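Local coordinates for protein fimbrial subunit CupB6 (Pseudomonas aeruginosa, PDB 5CYL) that probably serves as the adhesive tip subunit of a chaperone-usher pilus, a surface fibre linked to cell adhesion and biofilm formation, at residues L26-L36 with E126-L136; P206-I217 with I243-P254. All coordinates share one frame; numbering follows the deposited sequence.

Contact 1: residues L26-L36 with E126-L136; sequences LTSGTAKGTVL and ELVLTVDPGEL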
loop_
_atom_site.group_PDB
_atom_site.type_symbol
_atom_site.label_atom_id
_atom_site.label_comp_id
_atom_site.label_asym_id
_atom_site.label_seq_id
_atom_site.Cartn_x
_atom_site.Cartn_y
_atom_site.Cartn_z
ATOM N N LEU A 26 -1.879 3.364 -8.202
ATOM C CA LEU A 26 -0.527 3.065 -7.733
ATOM C C LEU A 26 0.063 1.910 -8.553
ATOM O O LEU A 26 -0.616 0.927 -8.820
ATOM C CB LEU A 26 -0.555 2.755 -6.263
ATOM C CG LEU A 26 0.757 2.808 -5.512
ATOM C CD1 LEU A 26 1.529 4.073 -5.832
ATOM C CD2 LEU A 26 0.488 2.697 -4.016
ATOM N N THR A 27 1.310 2.080 -8.964
ATOM C CA THR A 27 1.993 1.138 -9.844
ATOM C C THR A 27 3.467 1.264 -9.615
ATOM O O THR A 27 3.884 2.203 -8.978
ATOM C CB THR A 27 1.619 1.523 -11.273
ATOM O OG1 THR A 27 0.385 0.884 -11.556
ATOM C CG2 THR A 27 2.649 1.200 -12.364
ATOM N N SER A 28 4.250 0.305 -10.069
ATOM C CA SER A 28 5.710 0.410 -9.925
ATOM C C SER A 28 6.199 1.580 -10.752
ATOM O O SER A 28 7.196 2.217 -10.429
ATOM C CB SER A 28 6.363 -0.852 -10.423
ATOM O OG SER A 28 5.380 -1.890 -10.565
ATOM N N GLY A 29 5.455 1.837 -11.824
ATOM C CA GLY A 29 5.647 2.991 -12.712
ATOM C C GLY A 29 5.191 4.366 -12.229
ATOM O O GLY A 29 5.499 5.365 -12.883
ATOM N N THR A 30 4.494 4.423 -11.101
ATOM C CA THR A 30 4.036 5.688 -10.564
ATOM C C THR A 30 5.194 6.622 -10.151
ATOM O O THR A 30 6.118 6.217 -9.471
ATOM C CB THR A 30 3.130 5.451 -9.362
ATOM O OG1 THR A 30 2.039 4.621 -9.735
ATOM C CG2 THR A 30 2.634 6.792 -8.807
ATOM N N ALA A 31 5.116 7.876 -10.568
ATOM C CA ALA A 31 6.183 8.846 -10.290
ATOM C C ALA A 31 6.009 9.493 -8.912
ATOM O O ALA A 31 4.876 9.643 -8.415
ATOM C CB ALA A 31 6.195 9.921 -11.376
ATOM N N LYS A 32 7.106 9.938 -8.324
ATOM C CA LYS A 32 7.031 10.718 -7.095
ATOM C C LYS A 32 6.249 11.999 -7.309
ATOM O O LYS A 32 6.465 12.673 -8.284
ATOM C CB LYS A 32 8.424 11.083 -6.642
ATOM C CG LYS A 32 9.064 9.981 -5.840
ATOM C CD LYS A 32 10.096 10.531 -4.911
ATOM C CE LYS A 32 11.449 10.456 -5.567
ATOM N NZ LYS A 32 12.158 11.625 -5.013
ATOM N N GLY A 33 5.386 12.368 -6.365
ATOM C CA GLY A 33 4.591 13.583 -6.483
ATOM C C GLY A 33 3.227 13.310 -7.037
ATOM O O GLY A 33 2.431 14.228 -7.168
ATOM N N THR A 34 2.943 12.066 -7.375
ATOM C CA THR A 34 1.649 11.737 -7.981
ATOM C C THR A 34 0.538 11.743 -6.935
ATOM O O THR A 34 0.753 11.361 -5.802
ATOM C CB THR A 34 1.702 10.376 -8.733
ATOM O OG1 THR A 34 2.589 10.483 -9.843
ATOM C CG2 THR A 34 0.357 9.973 -9.234
ATOM N N VAL A 35 -0.658 12.120 -7.351
ATOM C CA VAL A 35 -1.787 12.144 -6.457
ATOM C C VAL A 35 -2.537 10.837 -6.537
ATOM O O VAL A 35 -3.219 10.589 -7.500
ATOM C CB VAL A 35 -2.764 13.328 -6.782
ATOM C CG1 VAL A 35 -4.020 13.242 -5.907
ATOM C CG2 VAL A 35 -2.087 14.677 -6.555
ATOM N N LEU A 36 -2.410 10.020 -5.514
ATOM C CA LEU A 36 -3.107 8.730 -5.467
ATOM C C LEU A 36 -4.615 8.840 -5.251
ATOM O O LEU A 36 -5.425 8.158 -5.899
ATOM C CB LEU A 36 -2.492 7.826 -4.399
ATOM C CG LEU A 36 -0.956 7.864 -4.408
ATOM C CD1 LEU A 36 -0.392 6.999 -3.313
ATOM C CD2 LEU A 36 -0.414 7.414 -5.763
ATOM N N GLU A 126 -6.191 15.742 -0.770
ATOM C CA GLU A 126 -5.302 14.957 -1.644
ATOM C C GLU A 126 -4.263 14.118 -0.897
ATOM O O GLU A 126 -3.572 14.620 -0.015
ATOM C CB GLU A 126 -4.574 15.864 -2.629
ATOM C CG GLU A 126 -5.417 16.437 -3.767
ATOM C CD GLU A 126 -4.621 17.366 -4.680
ATOM O OE1 GLU A 126 -3.746 18.135 -4.164
ATOM O OE2 GLU A 126 -4.903 17.347 -5.902
ATOM N N LEU A 127 -4.164 12.846 -1.279
ATOM C CA LEU A 127 -3.102 11.935 -0.790
ATOM C C LEU A 127 -2.054 11.750 -1.877
ATOM O O LEU A 127 -2.365 11.326 -3.002
ATOM C CB LEU A 127 -3.686 10.602 -0.339
ATOM C CG LEU A 127 -4.439 10.789 0.983
ATOM C CD1 LEU A 127 -5.195 9.518 1.378
ATOM C CD2 LEU A 127 -3.527 11.291 2.128
ATOM N N VAL A 128 -0.813 12.102 -1.541
ATOM C CA VAL A 128 0.283 12.218 -2.536
ATOM C C VAL A 128 1.420 11.240 -2.268
ATOM O O VAL A 128 1.804 11.039 -1.100
ATOM C CB VAL A 128 0.901 13.623 -2.522
ATOM C CG1 VAL A 128 1.788 13.836 -3.716
ATOM C CG2 VAL A 128 -0.193 14.669 -2.530
ATOM N N LEU A 129 1.995 10.659 -3.313
ATOM C CA LEU A 129 3.124 9.762 -3.133
ATOM C C LEU A 129 4.425 10.558 -3.065
ATOM O O LEU A 129 4.841 11.171 -4.041
ATOM C CB LEU A 129 3.169 8.736 -4.268
ATOM C CG LEU A 129 4.430 7.863 -4.368
ATOM C CD1 LEU A 129 4.443 6.812 -3.290
ATOM C CD2 LEU A 129 4.506 7.218 -5.740
ATOM N N THR A 130 5.060 10.532 -1.901
ATOM C CA THR A 130 6.327 11.247 -1.682
ATOM C C THR A 130 7.586 10.388 -1.890
ATOM O O THR A 130 8.707 10.883 -1.795
ATOM C CB THR A 130 6.375 11.882 -0.280
ATOM O OG1 THR A 130 6.088 10.880 0.716
ATOM C CG2 THR A 130 5.346 12.995 -0.165
ATOM N N VAL A 131 7.389 9.110 -2.187
ATOM C CA VAL A 131 8.505 8.174 -2.403
ATOM C C VAL A 131 8.202 7.222 -3.561
ATOM O O VAL A 131 7.073 7.109 -3.973
ATOM C CB VAL A 131 8.828 7.353 -1.133
ATOM C CG1 VAL A 131 9.152 8.274 0.028
ATOM C CG2 VAL A 131 7.673 6.413 -0.784
ATOM N N ASP A 132 9.248 6.577 -4.075
ATOM C CA ASP A 132 9.105 5.583 -5.135
ATOM C C ASP A 132 8.273 4.410 -4.639
ATOM O O ASP A 132 8.346 4.070 -3.449
ATOM C CB ASP A 132 10.467 5.114 -5.598
ATOM C CG ASP A 132 11.223 6.199 -6.371
ATOM O OD1 ASP A 132 10.669 6.737 -7.362
ATOM O OD2 ASP A 132 12.362 6.535 -5.974
ATOM N N PRO A 133 7.437 3.804 -5.517
ATOM C CA PRO A 133 6.539 2.766 -4.964
ATOM C C PRO A 133 7.225 1.609 -4.236
ATOM O O PRO A 133 6.701 1.098 -3.263
ATOM C CB PRO A 133 5.791 2.247 -6.203
ATOM C CG PRO A 133 5.788 3.396 -7.132
ATOM C CD PRO A 133 7.206 3.888 -6.990
ATOM N N GLY A 134 8.388 1.211 -4.719
ATOM C CA GLY A 134 9.133 0.119 -4.099
ATOM C C GLY A 134 9.475 0.472 -2.663
ATOM O O GLY A 134 9.484 -0.380 -1.783
ATOM N N GLU A 135 9.725 1.755 -2.451
ATOM C CA GLU A 135 10.073 2.322 -1.142
ATOM C C GLU A 135 8.935 2.234 -0.116
ATOM O O GLU A 135 9.172 2.323 1.074
ATOM C CB GLU A 135 10.494 3.782 -1.301
ATOM C CG GLU A 135 11.869 4.104 -0.726
ATOM C CD GLU A 135 12.990 3.410 -1.463
ATOM O OE1 GLU A 135 13.420 3.910 -2.519
ATOM O OE2 GLU A 135 13.456 2.363 -0.981
ATOM N N LEU A 136 7.712 2.068 -0.604
ATOM C CA LEU A 136 6.527 2.041 0.239
ATOM C C LEU A 136 6.505 0.881 1.255
ATOM O O LEU A 136 7.024 -0.216 0.938
ATOM C CB LEU A 136 5.265 2.010 -0.620
ATOM C CG LEU A 136 4.783 3.355 -1.154
ATOM C CD1 LEU A 136 3.629 3.146 -2.148
ATOM C CD2 LEU A 136 4.345 4.267 -0.020
#

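Contact 2: residues P206-I217 with I243-P254; sequences PKKCKVEVGREI and ISLSECAALAKP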
loop_
_atom_site.group_PDB
_atom_site.type_symbol
_atom_site.label_atom_id
_atom_site.label_comp_id
_atom_site.label_asym_id
_atom_site.label_seq_id
_atom_site.Cartn_x
_atom_site.Cartn_y
_atom_site.Cartn_z
ATOM N N PRO A 206 -4.411 -2.625 -2.348
ATOM C CA PRO A 206 -4.237 -4.097 -2.295
ATOM C C PRO A 206 -2.804 -4.590 -2.576
ATOM O O PRO A 206 -2.106 -4.040 -3.444
ATOM C CB PRO A 206 -5.172 -4.600 -3.406
ATOM C CG PRO A 206 -5.121 -3.526 -4.426
ATOM C CD PRO A 206 -5.108 -2.237 -3.607
ATOM N N LYS A 207 -2.395 -5.606 -1.822
ATOM C CA LYS A 207 -1.066 -6.190 -1.959
ATOM C C LYS A 207 -1.040 -7.697 -2.203
ATOM O O LYS A 207 -0.061 -8.348 -1.909
ATOM C CB LYS A 207 -0.222 -5.848 -0.732
ATOM C CG LYS A 207 0.017 -4.361 -0.533
ATOM C CD LYS A 207 1.025 -3.818 -1.538
ATOM C CE LYS A 207 1.572 -2.472 -1.108
ATOM N NZ LYS A 207 2.153 -2.508 0.244
ATOM N N LYS A 208 -2.116 -8.269 -2.717
ATOM C CA LYS A 208 -2.173 -9.737 -2.836
ATOM C C LYS A 208 -2.534 -10.241 -4.222
ATOM O O LYS A 208 -3.125 -9.543 -4.991
ATOM C CB LYS A 208 -3.110 -10.323 -1.788
ATOM C CG LYS A 208 -2.595 -10.135 -0.372
ATOM C CD LYS A 208 -3.366 -10.905 0.691
ATOM C CE LYS A 208 -4.814 -10.471 0.782
ATOM N NZ LYS A 208 -5.505 -11.127 1.929
ATOM N N CYS A 209 -2.122 -11.453 -4.527
ATOM C CA CYS A 209 -2.452 -12.092 -5.777
ATOM C C CYS A 209 -3.566 -13.071 -5.459
ATOM O O CYS A 209 -3.868 -13.306 -4.318
ATOM C CB CYS A 209 -1.242 -12.816 -6.394
ATOM S SG CYS A 209 0.218 -11.777 -6.639
ATOM N N LYS A 210 -4.160 -13.631 -6.495
ATOM C CA LYS A 210 -5.203 -14.613 -6.368
ATOM C C LYS A 210 -4.586 -15.997 -6.285
ATOM O O LYS A 210 -3.847 -16.443 -7.181
ATOM C CB LYS A 210 -6.142 -14.502 -7.569
ATOM C CG LYS A 210 -7.135 -15.642 -7.698
ATOM C CD LYS A 210 -7.516 -15.934 -9.148
ATOM C CE LYS A 210 -7.747 -17.445 -9.349
ATOM N NZ LYS A 210 -8.976 -17.784 -10.114
ATOM N N VAL A 211 -4.935 -16.688 -5.212
ATOM C CA VAL A 211 -4.436 -18.041 -4.976
ATOM C C VAL A 211 -5.550 -19.091 -4.954
ATOM O O VAL A 211 -6.438 -19.022 -4.122
ATOM C CB VAL A 211 -3.658 -18.106 -3.640
ATOM C CG1 VAL A 211 -3.156 -19.522 -3.361
ATOM C CG2 VAL A 211 -2.515 -17.114 -3.649
ATOM N N GLU A 212 -5.468 -20.058 -5.855
ATOM C CA GLU A 212 -6.420 -21.159 -5.866
ATOM C C GLU A 212 -5.835 -22.227 -4.973
ATOM O O GLU A 212 -4.817 -22.813 -5.306
ATOM C CB GLU A 212 -6.676 -21.671 -7.288
ATOM C CG GLU A 212 -5.409 -21.938 -8.101
ATOM C CD GLU A 212 -5.581 -22.994 -9.191
ATOM O OE1 GLU A 212 -5.105 -22.794 -10.329
ATOM O OE2 GLU A 212 -6.201 -24.034 -8.918
ATOM N N VAL A 213 -6.429 -22.447 -3.814
ATOM C CA VAL A 213 -5.866 -23.406 -2.868
ATOM C C VAL A 213 -6.076 -24.853 -3.336
ATOM O O VAL A 213 -7.023 -25.166 -4.050
ATOM C CB VAL A 213 -6.347 -23.165 -1.430
ATOM C CG1 VAL A 213 -5.785 -24.218 -0.492
ATOM C CG2 VAL A 213 -5.921 -21.772 -0.947
ATOM N N GLY A 214 -5.139 -25.723 -2.974
ATOM C CA GLY A 214 -5.134 -27.101 -3.421
ATOM C C GLY A 214 -4.666 -27.303 -4.851
ATOM O O GLY A 214 -4.785 -28.392 -5.382
ATOM N N ARG A 215 -4.089 -26.286 -5.471
ATOM C CA ARG A 215 -3.583 -26.432 -6.836
ATOM C C ARG A 215 -2.474 -27.480 -6.919
ATOM O O ARG A 215 -1.500 -27.381 -6.199
ATOM C CB ARG A 215 -3.082 -25.086 -7.390
ATOM C CG ARG A 215 -2.752 -25.162 -8.886
ATOM C CD ARG A 215 -2.615 -23.811 -9.566
ATOM N NE ARG A 215 -1.247 -23.289 -9.569
ATOM C CZ ARG A 215 -0.762 -22.434 -8.673
ATOM N NH1 ARG A 215 -1.500 -21.987 -7.661
ATOM N NH2 ARG A 215 0.478 -22.025 -8.782
ATOM N N GLU A 216 -2.622 -28.462 -7.797
ATOM C CA GLU A 216 -1.577 -29.468 -8.004
ATOM C C GLU A 216 -0.823 -29.262 -9.306
ATOM O O GLU A 216 -1.422 -28.948 -10.317
ATOM C CB GLU A 216 -2.155 -30.864 -8.022
ATOM C CG GLU A 216 -2.559 -31.376 -6.653
ATOM C CD GLU A 216 -2.559 -32.864 -6.621
ATOM O OE1 GLU A 216 -2.858 -33.471 -7.666
ATOM O OE2 GLU A 216 -2.236 -33.407 -5.557
ATOM N N ILE A 217 0.485 -29.491 -9.300
ATOM C CA ILE A 217 1.275 -29.420 -10.525
ATOM C C ILE A 217 2.011 -30.741 -10.717
ATOM O O ILE A 217 2.665 -31.222 -9.790
ATOM C CB ILE A 217 2.285 -28.265 -10.445
ATOM C CG1 ILE A 217 1.550 -26.936 -10.233
ATOM C CG2 ILE A 217 3.141 -28.242 -11.707
ATOM C CD1 ILE A 217 2.423 -25.693 -10.177
ATOM N N ILE A 243 5.851 -22.096 -11.449
ATOM C CA ILE A 243 4.782 -21.939 -10.455
ATOM C C ILE A 243 4.385 -20.484 -10.554
ATOM O O ILE A 243 5.213 -19.606 -10.369
ATOM C CB ILE A 243 5.213 -22.295 -9.035
ATOM C CG1 ILE A 243 5.582 -23.780 -8.949
ATOM C CG2 ILE A 243 4.111 -21.955 -8.037
ATOM C CD1 ILE A 243 6.037 -24.190 -7.580
ATOM N N SER A 244 3.129 -20.230 -10.890
ATOM C CA SER A 244 2.678 -18.869 -11.120
ATOM C C SER A 244 1.407 -18.424 -10.364
ATOM O O SER A 244 0.572 -19.220 -9.981
ATOM C CB SER A 244 2.509 -18.680 -12.611
ATOM O OG SER A 244 2.098 -17.360 -12.878
ATOM N N LEU A 245 1.297 -17.125 -10.166
ATOM C CA LEU A 245 0.142 -16.500 -9.536
ATOM C C LEU A 245 -0.368 -15.441 -10.489
ATOM O O LEU A 245 0.436 -14.809 -11.189
ATOM C CB LEU A 245 0.525 -15.831 -8.215
ATOM C CG LEU A 245 0.792 -16.719 -7.004
ATOM C CD1 LEU A 245 1.423 -15.900 -5.896
ATOM C CD2 LEU A 245 -0.485 -17.365 -6.498
ATOM N N SER A 246 -1.676 -15.222 -10.543
ATOM C CA SER A 246 -2.191 -14.174 -11.458
ATOM C C SER A 246 -3.190 -13.282 -10.782
ATOM O O SER A 246 -3.624 -13.545 -9.664
ATOM C CB SER A 246 -2.751 -14.782 -12.732
ATOM O OG SER A 246 -3.641 -15.817 -12.345
ATOM N N GLU A 247 -3.508 -12.193 -11.459
ATOM C CA GLU A 247 -4.384 -11.162 -10.903
ATOM C C GLU A 247 -3.747 -10.488 -9.676
ATOM O O GLU A 247 -4.420 -10.127 -8.734
ATOM C CB GLU A 247 -5.756 -11.739 -10.556
ATOM C CG GLU A 247 -6.538 -12.211 -11.761
ATOM C CD GLU A 247 -7.938 -12.681 -11.419
ATOM O OE1 GLU A 247 -8.369 -12.557 -10.249
ATOM O OE2 GLU A 247 -8.611 -13.198 -12.333
ATOM N N CYS A 248 -2.444 -10.319 -9.737
ATOM C CA CYS A 248 -1.680 -9.690 -8.672
ATOM C C CYS A 248 -1.922 -8.203 -8.620
ATOM O O CYS A 248 -1.932 -7.530 -9.641
ATOM C CB CYS A 248 -0.190 -9.889 -8.940
ATOM S SG CYS A 248 0.332 -11.600 -8.697
ATOM N N ALA A 249 -2.042 -7.670 -7.415
ATOM C CA ALA A 249 -2.078 -6.199 -7.205
ATOM C C ALA A 249 -0.770 -5.572 -7.642
ATOM O O ALA A 249 0.255 -6.222 -7.524
ATOM C CB ALA A 249 -2.339 -5.881 -5.735
ATOM N N ALA A 250 -0.782 -4.326 -8.114
ATOM C CA ALA A 250 0.447 -3.751 -8.714
ATOM C C ALA A 250 1.683 -3.889 -7.829
ATOM O O ALA A 250 2.759 -4.165 -8.323
ATOM C CB ALA A 250 0.243 -2.303 -9.122
ATOM N N LEU A 251 1.500 -3.685 -6.532
ATOM C CA LEU A 251 2.589 -3.637 -5.550
ATOM C C LEU A 251 2.779 -4.922 -4.760
ATOM O O LEU A 251 3.570 -4.958 -3.832
ATOM C CB LEU A 251 2.302 -2.520 -4.559
ATOM C CG LEU A 251 3.089 -1.243 -4.729
ATOM C CD1 LEU A 251 3.266 -0.842 -6.170
ATOM C CD2 LEU A 251 2.369 -0.159 -3.946
ATOM N N ALA A 252 2.039 -5.960 -5.135
ATOM C CA ALA A 252 2.217 -7.302 -4.540
ATOM C C ALA A 252 3.649 -7.801 -4.821
ATOM O O ALA A 252 4.172 -7.640 -5.942
ATOM C CB ALA A 252 1.167 -8.281 -5.061
ATOM N N LYS A 253 4.270 -8.392 -3.809
ATOM C CA LYS A 253 5.596 -8.952 -3.944
ATOM C C LYS A 253 5.567 -10.264 -3.221
ATOM O O LYS A 253 6.091 -10.307 -2.098
ATOM C CB LYS A 253 6.656 -8.018 -3.345
ATOM C CG LYS A 253 6.915 -6.774 -4.201
ATOM C CD LYS A 253 8.388 -6.364 -4.160
ATOM C CE LYS A 253 8.839 -6.200 -2.707
ATOM N NZ LYS A 253 10.256 -5.756 -2.548
ATOM N N PRO A 254 4.968 -11.340 -3.831
ATOM C CA PRO A 254 4.844 -12.532 -3.006
ATOM C C PRO A 254 6.077 -13.403 -2.949
ATOM O O PRO A 254 7.004 -13.257 -3.741
ATOM C CB PRO A 254 3.727 -13.344 -3.682
ATOM C CG PRO A 254 3.441 -12.663 -4.969
ATOM C CD PRO A 254 4.520 -11.667 -5.200
#

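Contact 1: residues L26-L36 with E126-L136
L26 carries its CG anti to the backbone N (chi1 -163°) and reaches out to meet L136 tip to tip, CD2 to CD1 at 3.7 Å. Next to it L129 packs beside the turn T27-T30, its CD2 3.6 Å from T30 CG2, the two side chains passing at a slant; nearer its backbone, L129 CB lies 4.1 Å from L36 CD1. The ring of P133 packs against the same turn, its CG 4.0 Å from T30 CB, while T30 N and OG1 both bond to T27 O from one face of that carbonyl, bracing the turn the proline packs on. Beyond it, a type II turn from A31 to T34 sets up the backbone pairing. G33 N donates to L129 O at 2.7 Å with an N-H...O angle of 164°, and L129 N returns a bond to T34 O at 2.9 Å and 169°. A weaker bond runs from L36 N to L127 O. V35 and V128 form a non-hydrogen-bonded antiparallel pair with CA atoms 4.4 Å apart, their side chains on one face; V35 also touches E126, whose carboxylate has its salt bridge with R86. The contact therefore joins the start of strand 35-50 to the end of strand 118-129, which pairs along its other edge with strand 83-90.

Contact 2: residues P206-I217 with I243-P254
A disulfide in the fimbrial-family part of the chain joins the segment leading to strand 215-225 to the loop after strand 239-245. C209 SG and C248 SG are bonded at 2.1 Å with a C-S-S-C torsion of 107°. P254 CG, 3.7 Å from C209 SG, and the methyl of A252 pack against the link. One backbone bond flanks the cystine on each side in sequence: A249 N donates to K208 O from above the carbonyl plane, and K210 N to S246 O at 3.2 Å, nearly in line with the C=O. Towards the sheet, V211 CG2 meets L245 CD2 at 3.5 Å, the two side chains crossing at a slant over a hydrophobic base that includes F342. I217 CD1 continues this packing against I243 CG1 at 3.9 Å. At the opposite end K207 bends at chi2 (-74°), laying its CD and CE along L251 CB, each 3.5 Å away, while NZ bonds to G139 O. With all-beta surroundings, such a cystine between the segment leading into the first strand and the loop just after the second is consistent with the immunoglobulin-like pilin fold of chaperone-usher subunits.

Overall arrangement
Contact 1 belongs to the N-terminal sheet that holds strands 35-50 and 118-129, contact 2 to the C-terminal fimbrial domain, their centres about 23 Å apart. Both tie strand ends to adjoining loops and are partly buried: L129, L36, C209, C248 and L245 are buried, while K32, D132, K210 and E247 lie at the exposed margin. Contact 1 relies on backbone pairing and leucine packing; contact 2 has apolar packing too, V211 with L245 and I217 with I243, but adds a covalent cystine with two flanking backbone bonds. The contacts meet where L26 CD2 lies 3.4 Å from L251 CD2, and A250 packs on L26 and T27, consistent with an interface joining two domains.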